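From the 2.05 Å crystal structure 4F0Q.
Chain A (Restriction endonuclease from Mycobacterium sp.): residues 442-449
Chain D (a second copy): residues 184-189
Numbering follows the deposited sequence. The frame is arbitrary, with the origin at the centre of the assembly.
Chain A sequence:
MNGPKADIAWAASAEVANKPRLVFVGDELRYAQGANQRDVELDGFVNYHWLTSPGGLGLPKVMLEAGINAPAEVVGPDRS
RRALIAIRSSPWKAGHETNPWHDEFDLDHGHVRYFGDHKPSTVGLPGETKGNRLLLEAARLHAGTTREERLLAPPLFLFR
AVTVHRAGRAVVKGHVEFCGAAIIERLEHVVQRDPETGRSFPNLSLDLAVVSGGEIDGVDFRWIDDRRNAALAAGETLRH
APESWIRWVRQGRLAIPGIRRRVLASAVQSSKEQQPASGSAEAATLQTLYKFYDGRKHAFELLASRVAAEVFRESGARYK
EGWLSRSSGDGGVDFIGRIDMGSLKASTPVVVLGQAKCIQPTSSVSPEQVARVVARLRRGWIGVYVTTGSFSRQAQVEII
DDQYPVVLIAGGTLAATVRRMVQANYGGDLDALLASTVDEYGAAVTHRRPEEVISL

Chain A (442-449) GAAVTHRR
Chain D (184-189) IERLEH

One nitrogen donates two of the three direct hydrogen bonds here: NH2 of D:Arg186 donates to two backbone carbonyls of the other copy, O of A:Ala443 at 3.2 Å (angle 165°) and O of A:Val445 at 3.1 Å (143°). Both oxygens lie at the edge of the guanidinium, near its plane, where its N-H bonds point. The rule is to read an irregular backbone with a long cationic side chain rather than pair strand with strand.

Chain D supplies an extended strand, 184-189, which begins earlier and continues later in the chain; its 185-to-188 direction lies 89° from the 443-to-448 direction of chain A. The closest CA pair is CA of A:Thr446 and CA of D:Arg186, 8.4 Å apart, so side chains must span the gap. D:Arg186, phi/psi -165/131, starts toward chain A with chi1 and chi2 both t, then turns at chi3 m (-60°) and chi4 -95°.

The backbone changes conformation along the stretch: A:Ala443 (-83/-2) and A:Ala444 (-99/13) lie in the helical region, whereas A:Val445 (-107/124) and A:Thr446 (-127/161) are extended. A:Thr446, chi1 p, brings CG2 to 3.5 Å from NH2 of D:Arg186, while its OG1 accepts a weak bond of 3.4 Å from N of A:Arg448.

A:Arg448 (-83/156; chi1 m, chi2 to chi4 near 180°) leaves its CA sideways, but its end comes nearer to chain D. Its NH2 makes a salt bridge with OE1 of D:Glu188, a weak 3.4 Å hydrogen bond. Water 2 also bridges the pair, accepting from NH1 of A:Arg448 at 2.8 Å and donating to OE1 of D:Glu188 at 2.8 Å. D:Glu188 is m, t, with chi3 -12°.

D:Glu185 (-103/-11; p, t, chi3 174°) works through water 1, which donates to its OE1 at 2.6 Å and accepts from N of A:His447 at 2.7 Å. A:His447 (-107/31) is t, chi2 70°; its CA-to-CB bond points sideways, and the ring lies farther from chain D than CB does, CB being 4.3 Å from OE1 of D:Glu185. The two stretches bury just 238 Å².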

# COMPACT_ATOMS: atom_id res chain seq x y z
N GLY A 442 2.90 -26.54 9.58
CA GLY A 442 1.91 -27.31 8.86
C GLY A 442 0.49 -26.84 9.11
O GLY A 442 -0.34 -26.84 8.20
N ALA A 443 0.21 -26.44 10.34
CA ALA A 443 -1.13 -26.00 10.72
C ALA A 443 -1.38 -24.54 10.37
O ALA A 443 -2.47 -24.01 10.59
CB ALA A 443 -1.36 -26.23 12.21
N ALA A 444 -0.36 -23.88 9.81
CA ALA A 444 -0.47 -22.49 9.41
C ALA A 444 -0.74 -22.37 7.92
O ALA A 444 -0.64 -21.30 7.34
CB ALA A 444 0.80 -21.73 9.78
N VAL A 445 -1.11 -23.50 7.31
CA VAL A 445 -1.29 -23.56 5.86
C VAL A 445 -2.76 -23.63 5.46
O VAL A 445 -3.49 -24.52 5.89
CB VAL A 445 -0.56 -24.77 5.26
CG1 VAL A 445 -0.92 -24.94 3.80
CG2 VAL A 445 0.95 -24.62 5.44
N THR A 446 -3.19 -22.69 4.62
CA THR A 446 -4.50 -22.76 3.99
C THR A 446 -4.32 -22.61 2.48
O THR A 446 -3.28 -22.13 2.02
CB THR A 446 -5.46 -21.66 4.49
OG1 THR A 446 -5.20 -20.43 3.79
CG2 THR A 446 -5.31 -21.43 5.98
N HIS A 447 -5.32 -23.03 1.72
CA HIS A 447 -5.25 -22.93 0.27
C HIS A 447 -6.17 -21.83 -0.25
O HIS A 447 -6.70 -21.90 -1.35
CB HIS A 447 -5.62 -24.27 -0.38
CG HIS A 447 -5.12 -24.43 -1.78
ND1 HIS A 447 -3.79 -24.58 -2.08
CD2 HIS A 447 -5.79 -24.45 -2.96
CE1 HIS A 447 -3.65 -24.69 -3.39
NE2 HIS A 447 -4.84 -24.62 -3.95
N ARG A 448 -6.34 -20.79 0.57
CA ARG A 448 -7.22 -19.68 0.22
C ARG A 448 -6.52 -18.68 -0.69
O ARG A 448 -5.29 -18.58 -0.69
CB ARG A 448 -7.71 -18.97 1.48
CG ARG A 448 -8.32 -19.89 2.52
CD ARG A 448 -8.84 -19.08 3.70
NE ARG A 448 -9.27 -19.94 4.81
CZ ARG A 448 -9.75 -19.48 5.96
NH1 ARG A 448 -9.85 -18.17 6.16
NH2 ARG A 448 -10.12 -20.32 6.91
N ARG A 449 -7.30 -17.94 -1.46
CA ARG A 449 -6.78 -16.85 -2.27
C ARG A 449 -6.27 -15.74 -1.36
O ARG A 449 -6.80 -15.55 -0.27
CB ARG A 449 -7.88 -16.30 -3.19
CG ARG A 449 -8.45 -17.29 -4.17
CD ARG A 449 -9.55 -16.65 -5.00
NE ARG A 449 -10.06 -17.53 -6.04
CZ ARG A 449 -11.03 -17.21 -6.90
NH1 ARG A 449 -11.59 -16.01 -6.83
NH2 ARG A 449 -11.43 -18.08 -7.82
N ILE D 184 -12.87 -32.05 4.44
CA ILE D 184 -12.77 -30.95 5.39
C ILE D 184 -11.33 -30.85 5.90
O ILE D 184 -10.85 -31.75 6.58
CB ILE D 184 -13.69 -31.18 6.60
CG1 ILE D 184 -15.14 -31.34 6.14
CG2 ILE D 184 -13.56 -30.03 7.59
CD1 ILE D 184 -16.10 -31.65 7.27
N GLU D 185 -10.65 -29.76 5.56
CA GLU D 185 -9.27 -29.58 5.99
C GLU D 185 -9.15 -28.61 7.16
O GLU D 185 -8.09 -28.51 7.79
CB GLU D 185 -8.37 -29.17 4.83
CG GLU D 185 -8.76 -27.87 4.14
CD GLU D 185 -7.88 -27.55 2.94
OE1 GLU D 185 -8.18 -26.57 2.23
OE2 GLU D 185 -6.90 -28.29 2.72
N ARG D 186 -10.23 -27.89 7.45
CA ARG D 186 -10.24 -26.94 8.56
C ARG D 186 -11.66 -26.53 8.93
O ARG D 186 -12.47 -26.19 8.06
CB ARG D 186 -9.42 -25.69 8.20
CG ARG D 186 -9.29 -24.69 9.34
CD ARG D 186 -8.60 -23.42 8.88
NE ARG D 186 -7.26 -23.67 8.36
CZ ARG D 186 -6.15 -23.56 9.08
NH1 ARG D 186 -6.21 -23.19 10.36
NH2 ARG D 186 -4.97 -23.81 8.53
N LEU D 187 -11.97 -26.58 10.22
CA LEU D 187 -13.25 -26.08 10.73
C LEU D 187 -13.00 -24.93 11.69
O LEU D 187 -12.18 -25.04 12.61
CB LEU D 187 -14.03 -27.20 11.42
CG LEU D 187 -15.41 -26.85 11.99
CD1 LEU D 187 -16.38 -28.00 11.80
CD2 LEU D 187 -15.32 -26.50 13.47
N GLU D 188 -13.72 -23.83 11.49
CA GLU D 188 -13.56 -22.66 12.35
C GLU D 188 -14.91 -22.15 12.85
O GLU D 188 -15.92 -22.28 12.17
CB GLU D 188 -12.85 -21.53 11.60
CG GLU D 188 -11.41 -21.82 11.23
CD GLU D 188 -10.77 -20.68 10.46
OE1 GLU D 188 -11.51 -19.78 10.02
OE2 GLU D 188 -9.53 -20.68 10.30
N HIS D 189 -14.90 -21.58 14.06
CA HIS D 189 -16.06 -20.88 14.58
C HIS D 189 -15.97 -19.42 14.17
O HIS D 189 -14.95 -18.77 14.42
CB HIS D 189 -16.13 -20.99 16.10
CG HIS D 189 -16.33 -22.39 16.60
ND1 HIS D 189 -17.58 -22.94 16.78
CD2 HIS D 189 -15.44 -23.34 16.98
CE1 HIS D 189 -17.45 -24.17 17.25
NE2 HIS D 189 -16.16 -24.44 17.37
O HOH W 1 -7.63 -24.05 2.76
O HOH W 2 -10.51 -17.52 8.78